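Local structure of [PSI+] inducibility protein 3 (Saccharomyces cerevisiae, 1ZX6) at residues Y9-Q14 with A51-P56; G17-K22 with G47-N52. The protein promotes de novo appearance of the [PSI+] prion form of SUP35 when overproduced, and binds LAS17, RSP5 and SUP35. All coordinates share one frame; numbering follows the deposited sequence.

Contact 1 (Y9-Q14 with A51-P56); sequences YQFDPQ and ANYVKP
Tyr53 lays its ring against Phe11 and the backbone of Tyr9 and Gln10. This is an SH3 domain: residues 9-14 open the RT loop, and Asn52 and Tyr53 belong to the 3-10 turn before the last strand. In SH3 domains, tyrosines at these two places typically line the groove for proline-rich ligands, so Tyr9 and Tyr53 probably do so here. The rings of Phe11 and Tyr53 form an edge-to-face pair. The edge of Phe11 is turned toward the face of Tyr53, with centroids 5.1 Å apart and planes at 56°. With CG anti to its backbone N (chi1 173°), Phe11 presents both this ring edge and its CB to Tyr53. The CB makes a CH-pi contact over the face, 3.8 Å from the Tyr53 centroid. The rim of Tyr53 meets carbonyls near its plane: CE1 lies 3.3 Å from Gln10 O, and CD1 3.5 Å from Tyr9 O. Tyr9 comes alongside with CB, 3.7 Å from Tyr53 CD1. Its ring reaches the turn obliquely, with CE2 3.8 Å from Asn52 O. Phe11 also packs on Phe49 and Pro50. A water accepts from Asp12 N at 3.0 Å and makes a weak, long contact of 3.4 Å with Tyr53 OH.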
ATOM      1  N   TYR A   9      -7.863  -5.721   0.518  1.00 23.79           N
ATOM      2  CA  TYR A   9      -8.458  -5.870  -0.819  1.00 23.12           C
ATOM      3  C   TYR A   9      -7.331  -5.837  -1.869  1.00 23.31           C
ATOM      4  O   TYR A   9      -6.255  -5.261  -1.631  1.00 22.83           O
ATOM      5  CB  TYR A   9      -9.433  -4.721  -1.112  1.00 23.33           C
ATOM      6  CG  TYR A   9     -10.418  -4.418  -0.011  1.00 22.51           C
ATOM      7  CD1 TYR A   9     -11.616  -5.098   0.093  1.00 22.90           C
ATOM      8  CD2 TYR A   9     -10.155  -3.404   0.908  1.00 23.30           C
ATOM      9  CE1 TYR A   9     -12.516  -4.817   1.110  1.00 23.99           C
ATOM     10  CE2 TYR A   9     -11.044  -3.123   1.934  1.00 22.93           C
ATOM     11  CZ  TYR A   9     -12.220  -3.836   2.040  1.00 21.68           C
ATOM     12  OH  TYR A   9     -13.133  -3.575   3.064  1.00 25.54           O
ATOM     13  N   GLN A  10      -7.590  -6.472  -3.006  1.00 22.30           N
ATOM     14  CA  GLN A  10      -6.618  -6.575  -4.117  1.00 21.34           C
ATOM     15  C   GLN A  10      -6.605  -5.262  -4.900  1.00 22.48           C
ATOM     16  O   GLN A  10      -7.627  -4.830  -5.409  1.00 21.30           O
ATOM     17  CB  GLN A  10      -6.929  -7.755  -5.050  1.00 21.80           C
ATOM     18  CG  GLN A  10      -5.893  -7.907  -6.170  1.00 21.54           C
ATOM     19  CD  GLN A  10      -5.930  -9.271  -6.845  1.00 22.12           C
ATOM     20  OE1 GLN A  10      -6.137 -10.293  -6.191  1.00 26.62           O
ATOM     21  NE2 GLN A  10      -5.690  -9.290  -8.143  1.00 21.51           N
ATOM     22  N   PHE A  11      -5.459  -4.574  -4.889  1.00 21.22           N
ATOM     23  CA  PHE A  11      -5.247  -3.407  -5.721  1.00 20.89           C
ATOM     24  C   PHE A  11      -4.407  -3.828  -6.933  1.00 21.67           C
ATOM     25  O   PHE A  11      -3.248  -4.192  -6.787  1.00 22.20           O
ATOM     26  CB  PHE A  11      -4.555  -2.303  -4.907  1.00 22.71           C
ATOM     27  CG  PHE A  11      -4.154  -1.142  -5.722  1.00 21.40           C
ATOM     28  CD1 PHE A  11      -5.089  -0.438  -6.456  1.00 23.40           C
ATOM     29  CD2 PHE A  11      -2.828  -0.716  -5.739  1.00 21.83           C
ATOM     30  CE1 PHE A  11      -4.724   0.620  -7.247  1.00 24.36           C
ATOM     31  CE2 PHE A  11      -2.447   0.366  -6.510  1.00 22.87           C
ATOM     32  CZ  PHE A  11      -3.377   1.044  -7.255  1.00 22.06           C
ATOM     33  N   ASP A  12      -5.008  -3.835  -8.120  1.00 23.70           N
ATOM     34  CA  ASP A  12      -4.266  -4.148  -9.353  1.00 24.66           C
ATOM     35  C   ASP A  12      -3.610  -2.885  -9.922  1.00 27.40           C
ATOM     36  O   ASP A  12      -4.289  -1.953 -10.290  1.00 27.37           O
ATOM     37  CB  ASP A  12      -5.200  -4.824 -10.368  1.00 26.45           C
ATOM     38  CG  ASP A  12      -5.798  -6.088  -9.818  1.00 25.58           C
ATOM     39  OD1 ASP A  12      -5.032  -6.977  -9.418  1.00 22.93           O
ATOM     40  OD2 ASP A  12      -7.041  -6.203  -9.755  1.00 30.50           O
ATOM     41  N   PRO A  13      -2.272  -2.853  -9.982  1.00 28.89           N
ATOM     42  CA  PRO A  13      -1.587  -1.661 -10.477  1.00 29.33           C
ATOM     43  C   PRO A  13      -1.775  -1.433 -11.973  1.00 30.20           C
ATOM     44  O   PRO A  13      -1.833  -2.397 -12.762  1.00 30.76           O
ATOM     45  CB  PRO A  13      -0.118  -1.938 -10.143  1.00 29.62           C
ATOM     46  CG  PRO A  13      -0.005  -3.407 -10.145  1.00 30.04           C
ATOM     47  CD  PRO A  13      -1.317  -3.909  -9.593  1.00 29.56           C
ATOM     48  N   GLN A  14      -1.886  -0.166 -12.360  1.00 29.38           N
ATOM     49  CA  GLN A  14      -2.128   0.192 -13.754  1.00 29.86           C
ATOM     50  C   GLN A  14      -1.139   1.224 -14.296  1.00 29.03           C
ATOM     51  O   GLN A  14      -1.003   1.371 -15.508  1.00 30.00           O
ATOM     52  CB  GLN A  14      -3.572   0.679 -13.942  1.00 31.88           C
ATOM     53  CG  GLN A  14      -4.656  -0.339 -13.541  1.00 33.99           C
ATOM     54  CD  GLN A  14      -4.702  -1.578 -14.441  1.00 37.11           C
ATOM     55  OE1 GLN A  14      -4.041  -1.638 -15.485  1.00 37.96           O
ATOM     56  NE2 GLN A  14      -5.490  -2.579 -14.030  1.00 37.35           N
ATOM     57  N   ALA A  51      -5.246   4.568   0.116  1.00 23.52           N
ATOM     58  CA  ALA A  51      -5.280   4.319   1.532  1.00 23.45           C
ATOM     59  C   ALA A  51      -6.409   3.414   1.987  1.00 23.28           C
ATOM     60  O   ALA A  51      -6.232   2.669   2.950  1.00 23.82           O
ATOM     61  CB  ALA A  51      -5.380   5.662   2.283  1.00 23.40           C
ATOM     62  N   ASN A  52      -7.539   3.404   1.270  1.00 22.28           N
ATOM     63  CA  ASN A  52      -8.674   2.595   1.704  1.00 24.64           C
ATOM     64  C   ASN A  52      -8.559   1.083   1.363  1.00 23.41           C
ATOM     65  O   ASN A  52      -9.466   0.313   1.697  1.00 24.51           O
ATOM     66  CB  ASN A  52     -10.009   3.179   1.204  1.00 25.03           C
ATOM     67  CG  ASN A  52     -10.195   3.083  -0.311  1.00 24.65           C
ATOM     68  OD1 ASN A  52      -9.242   2.846  -1.047  1.00 23.99           O
ATOM     69  ND2 ASN A  52     -11.453   3.260  -0.779  1.00 26.10           N
ATOM     70  N   TYR A  53      -7.452   0.667   0.743  1.00 23.98           N
ATOM     71  CA  TYR A  53      -7.138  -0.761   0.543  1.00 23.48           C
ATOM     72  C   TYR A  53      -6.548  -1.451   1.790  1.00 24.75           C
ATOM     73  O   TYR A  53      -6.420  -2.673   1.823  1.00 23.34           O
ATOM     74  CB  TYR A  53      -6.184  -0.936  -0.669  1.00 24.55           C
ATOM     75  CG  TYR A  53      -6.902  -0.867  -1.980  1.00 22.94           C
ATOM     76  CD1 TYR A  53      -7.326  -2.038  -2.634  1.00 24.56           C
ATOM     77  CD2 TYR A  53      -7.220   0.353  -2.565  1.00 24.71           C
ATOM     78  CE1 TYR A  53      -8.015  -1.973  -3.789  1.00 25.37           C
ATOM     79  CE2 TYR A  53      -7.945   0.415  -3.746  1.00 25.02           C
ATOM     80  CZ  TYR A  53      -8.307  -0.760  -4.366  1.00 24.38           C
ATOM     81  OH  TYR A  53      -9.031  -0.731  -5.525  1.00 26.53           O
ATOM     82  N   VAL A  54      -6.148  -0.667   2.801  1.00 24.28           N
ATOM     83  CA  VAL A  54      -5.412  -1.208   3.952  1.00 23.74           C
ATOM     84  C   VAL A  54      -5.982  -0.850   5.323  1.00 24.87           C
ATOM     85  O   VAL A  54      -6.766   0.092   5.447  1.00 23.86           O
ATOM     86  CB  VAL A  54      -3.919  -0.722   3.954  1.00 23.28           C
ATOM     87  CG1 VAL A  54      -3.220  -1.132   2.670  1.00 24.23           C
ATOM     88  CG2 VAL A  54      -3.820   0.776   4.155  1.00 21.52           C
ATOM     89  N   LYS A  55      -5.554  -1.611   6.346  1.00 25.02           N
ATOM     90  CA  LYS A  55      -5.850  -1.348   7.755  1.00 25.01           C
ATOM     91  C   LYS A  55      -4.539  -1.349   8.560  1.00 24.33           C
ATOM     92  O   LYS A  55      -3.496  -1.809   8.051  1.00 22.72           O
ATOM     93  CB  LYS A  55      -6.815  -2.399   8.330  1.00 25.89           C
ATOM     94  CG  LYS A  55      -6.322  -3.851   8.228  1.00 28.73           C
ATOM     95  CD  LYS A  55      -7.133  -4.797   9.093  1.00 28.81           C
ATOM     96  CE  LYS A  55      -6.526  -6.208   9.115  1.00 31.18           C
ATOM     97  NZ  LYS A  55      -7.285  -7.115  10.032  1.00 34.66           N
ATOM     98  N   PRO A  56      -4.579  -0.825   9.795  1.00 24.16           N
ATOM     99  CA  PRO A  56      -3.382  -0.849  10.642  1.00 23.58           C
ATOM    100  C   PRO A  56      -2.899  -2.275  10.912  1.00 23.77           C
ATOM    101  O   PRO A  56      -3.700  -3.224  10.947  1.00 23.15           O
ATOM    102  CB  PRO A  56      -3.842  -0.171  11.943  1.00 24.33           C
ATOM    103  CG  PRO A  56      -4.972   0.662  11.540  1.00 24.90           C
ATOM    104  CD  PRO A  56      -5.693  -0.163  10.491  1.00 24.02           C
TER
HETATM  105  O   HOH W   1      -7.637  -2.421  -8.116  1.00 30.85           O

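Contact 2 (G17-K22 with G47-N52)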
ATOM      1  N   GLY A  17       4.834   3.133 -10.971  1.00 23.39           N
ATOM      2  CA  GLY A  17       4.919   3.784  -9.664  1.00 23.85           C
ATOM      3  C   GLY A  17       3.830   3.349  -8.683  1.00 24.03           C
ATOM      4  O   GLY A  17       3.882   3.699  -7.503  1.00 23.14           O
ATOM      5  N   ASP A  18       2.846   2.601  -9.169  1.00 24.15           N
ATOM      6  CA  ASP A  18       1.816   2.020  -8.309  1.00 24.20           C
ATOM      7  C   ASP A  18       2.395   0.792  -7.630  1.00 24.48           C
ATOM      8  O   ASP A  18       3.074  -0.013  -8.297  1.00 27.21           O
ATOM      9  CB  ASP A  18       0.633   1.489  -9.130  1.00 24.26           C
ATOM     10  CG  ASP A  18      -0.264   2.559  -9.717  1.00 26.56           C
ATOM     11  OD1 ASP A  18      -0.078   3.748  -9.430  1.00 25.05           O
ATOM     12  OD2 ASP A  18      -1.184   2.165 -10.495  1.00 26.09           O
ATOM     13  N   LEU A  19       2.033   0.580  -6.378  1.00 23.65           N
ATOM     14  CA  LEU A  19       2.393  -0.616  -5.609  1.00 23.58           C
ATOM     15  C   LEU A  19       1.171  -1.537  -5.561  1.00 22.84           C
ATOM     16  O   LEU A  19       0.210  -1.304  -4.807  1.00 23.33           O
ATOM     17  CB  LEU A  19       2.806  -0.211  -4.190  1.00 23.24           C
ATOM     18  CG  LEU A  19       3.170  -1.356  -3.200  1.00 23.22           C
ATOM     19  CD1 LEU A  19       4.401  -2.089  -3.666  1.00 25.58           C
ATOM     20  CD2 LEU A  19       3.354  -0.821  -1.772  1.00 24.42           C
ATOM     21  N   GLY A  20       1.221  -2.601  -6.347  1.00 22.82           N
ATOM     22  CA  GLY A  20       0.164  -3.596  -6.335  1.00 22.78           C
ATOM     23  C   GLY A  20       0.072  -4.256  -4.972  1.00 22.86           C
ATOM     24  O   GLY A  20       1.088  -4.383  -4.252  1.00 23.29           O
ATOM     25  N   LEU A  21      -1.138  -4.672  -4.606  1.00 23.16           N
ATOM     26  CA  LEU A  21      -1.421  -5.244  -3.291  1.00 23.01           C
ATOM     27  C   LEU A  21      -2.324  -6.486  -3.417  1.00 22.74           C
ATOM     28  O   LEU A  21      -3.257  -6.497  -4.210  1.00 21.95           O
ATOM     29  CB  LEU A  21      -2.114  -4.214  -2.377  1.00 24.59           C
ATOM     30  CG  LEU A  21      -1.487  -2.858  -2.060  1.00 28.82           C
ATOM     31  CD1 LEU A  21      -2.506  -2.006  -1.288  1.00 31.87           C
ATOM     32  CD2 LEU A  21      -0.192  -3.005  -1.280  1.00 29.54           C
ATOM     33  N   LYS A  22      -2.050  -7.512  -2.634  1.00 22.43           N
ATOM     34  CA  LYS A  22      -2.967  -8.669  -2.559  1.00 24.72           C
ATOM     35  C   LYS A  22      -3.422  -8.701  -1.107  1.00 24.35           C
ATOM     36  O   LYS A  22      -2.673  -8.338  -0.225  1.00 22.81           O
ATOM     37  CB  LYS A  22      -2.293  -9.973  -2.973  1.00 26.72           C
ATOM     38  CG  LYS A  22      -1.890  -9.987  -4.460  1.00 29.93           C
ATOM     39  CD  LYS A  22      -1.925 -11.363  -5.096  1.00 30.66           C
ATOM     40  CE  LYS A  22      -3.322 -11.764  -5.538  1.00 33.37           C
ATOM     41  NZ  LYS A  22      -3.317 -13.009  -6.369  1.00 34.30           N
ATOM     42  N   GLY A  47       6.063   1.872  -4.031  1.00 22.07           N
ATOM     43  CA  GLY A  47       5.176   2.678  -4.850  1.00 22.22           C
ATOM     44  C   GLY A  47       4.009   3.220  -4.046  1.00 23.47           C
ATOM     45  O   GLY A  47       4.013   3.169  -2.802  1.00 23.23           O
ATOM     46  N   ILE A  48       2.991   3.675  -4.768  1.00 22.52           N
ATOM     47  CA  ILE A  48       1.840   4.286  -4.160  1.00 22.86           C
ATOM     48  C   ILE A  48       0.593   3.440  -4.374  1.00 22.46           C
ATOM     49  O   ILE A  48       0.477   2.692  -5.359  1.00 23.55           O
ATOM     50  CB  ILE A  48       1.649   5.751  -4.622  1.00 24.26           C
ATOM     51  CG1 ILE A  48       1.298   5.858  -6.099  1.00 24.38           C
ATOM     52  CG2 ILE A  48       2.921   6.575  -4.313  1.00 25.37           C
ATOM     53  CD1 ILE A  48       0.882   7.286  -6.499  1.00 25.94           C
ATOM     54  N   PHE A  49      -0.342   3.605  -3.454  1.00 22.67           N
ATOM     55  CA  PHE A  49      -1.547   2.805  -3.440  1.00 21.12           C
ATOM     56  C   PHE A  49      -2.628   3.573  -2.704  1.00 21.78           C
ATOM     57  O   PHE A  49      -2.298   4.404  -1.861  1.00 21.99           O
ATOM     58  CB  PHE A  49      -1.298   1.437  -2.789  1.00 21.25           C
ATOM     59  CG  PHE A  49      -0.841   1.516  -1.377  1.00 21.92           C
ATOM     60  CD1 PHE A  49      -1.765   1.506  -0.328  1.00 21.87           C
ATOM     61  CD2 PHE A  49       0.493   1.665  -1.087  1.00 25.46           C
ATOM     62  CE1 PHE A  49      -1.358   1.625   1.001  1.00 24.63           C
ATOM     63  CE2 PHE A  49       0.916   1.765   0.221  1.00 22.22           C
ATOM     64  CZ  PHE A  49      -0.010   1.752   1.277  1.00 21.34           C
ATOM     65  N   PRO A  50      -3.920   3.338  -3.016  1.00 21.09           N
ATOM     66  CA  PRO A  50      -4.955   4.060  -2.255  1.00 22.85           C
ATOM     67  C   PRO A  50      -5.081   3.605  -0.794  1.00 21.41           C
ATOM     68  O   PRO A  50      -5.053   2.434  -0.494  1.00 22.34           O
ATOM     69  CB  PRO A  50      -6.233   3.786  -3.047  1.00 21.52           C
ATOM     70  CG  PRO A  50      -5.731   3.077  -4.372  1.00 24.56           C
ATOM     71  CD  PRO A  50      -4.530   2.395  -3.985  1.00 22.72           C
ATOM     72  N   ALA A  51      -5.246   4.568   0.116  1.00 23.52           N
ATOM     73  CA  ALA A  51      -5.280   4.319   1.532  1.00 23.45           C
ATOM     74  C   ALA A  51      -6.409   3.414   1.987  1.00 23.28           C
ATOM     75  O   ALA A  51      -6.232   2.669   2.950  1.00 23.82           O
ATOM     76  CB  ALA A  51      -5.380   5.662   2.283  1.00 23.40           C
ATOM     77  N   ASN A  52      -7.539   3.404   1.270  1.00 22.28           N
ATOM     78  CA  ASN A  52      -8.674   2.595   1.704  1.00 24.64           C
ATOM     79  C   ASN A  52      -8.559   1.083   1.363  1.00 23.41           C
ATOM     80  O   ASN A  52      -9.466   0.313   1.697  1.00 24.51           O
ATOM     81  CB  ASN A  52     -10.009   3.179   1.204  1.00 25.03           C
ATOM     82  CG  ASN A  52     -10.195   3.083  -0.311  1.00 24.65           C
ATOM     83  OD1 ASN A  52      -9.242   2.846  -1.047  1.00 23.99           O
ATOM     84  ND2 ASN A  52     -11.453   3.260  -0.779  1.00 26.10           N
TER
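Gly17 and Leu19 bind the backbone of Ile48 from either side of Asp18, giving a single beta bridge between Asp18 and Ile48. It joins the RT loop of the SH3 fold to strand 45-50, an outer strand of the sheet. Two backbone hydrogen bonds make the bridge. Ile48 N donates to Gly17 O at 2.9 Å. Leu19 N donates to Ile48 O at 2.8 Å and nearly straight (171°). Asp18 CA adds a CA-H...O contact to the same oxygen at 3.3 Å.

The backbones also pack closely. Gly47 has no side chain, and its CA comes to 3.1 Å from Gly17 O. Leu19 CB covers Gly47 C at 3.6 Å.

The apolar part centres on Phe49. Its CG lies between the backbone N and the carbonyl carbon (chi1 60°), a rotation that turns the ring to the two leucines. Leu19 runs beside it, pointing the same way, with CD2 3.9 Å from Phe49 CD2. Leu21 crosses at about a right angle and brings CD1 to 3.7 Å from Phe49 CD1. All three side chains also touch Val27 of the sheet.

The Asp18 carboxylate turns to its own loop, where OD2 accepts from Gln14 N and Gln15 N. Across this contact the hydrogen bonds lie at residues 17-19, and Leu21 meets Phe49 by apolar packing alone; its backbone bonds to Phe11 instead. Leu19 O is buried with no hydrogen-bond partner in the model, a likely polar cost of this packing.

Contact 1 is a surface contact, while contact 2 is partly buried and reaches the hydrophobic core. Both tie the loop between strands 4-7 and 26-32 to the chain at residues 47-56, and the two share Ala51 and Asn52. Their centres are about 6 Å apart. Aromatic rings, with backbone carbonyls at a ring edge, carry contact 1. Contact 2 combines backbone hydrogen bonds with packing of leucines against an aromatic ring. The loop's two arms meet between them: Phe11 N is 3.0 Å from Leu21 O, a probable hydrogen bond, and Phe11 CD2 packs 3.2 Å from Leu19 O. Phe11 thus connects the exposed aromatic surface with the Leu19, Leu21 and Phe49 cluster beneath.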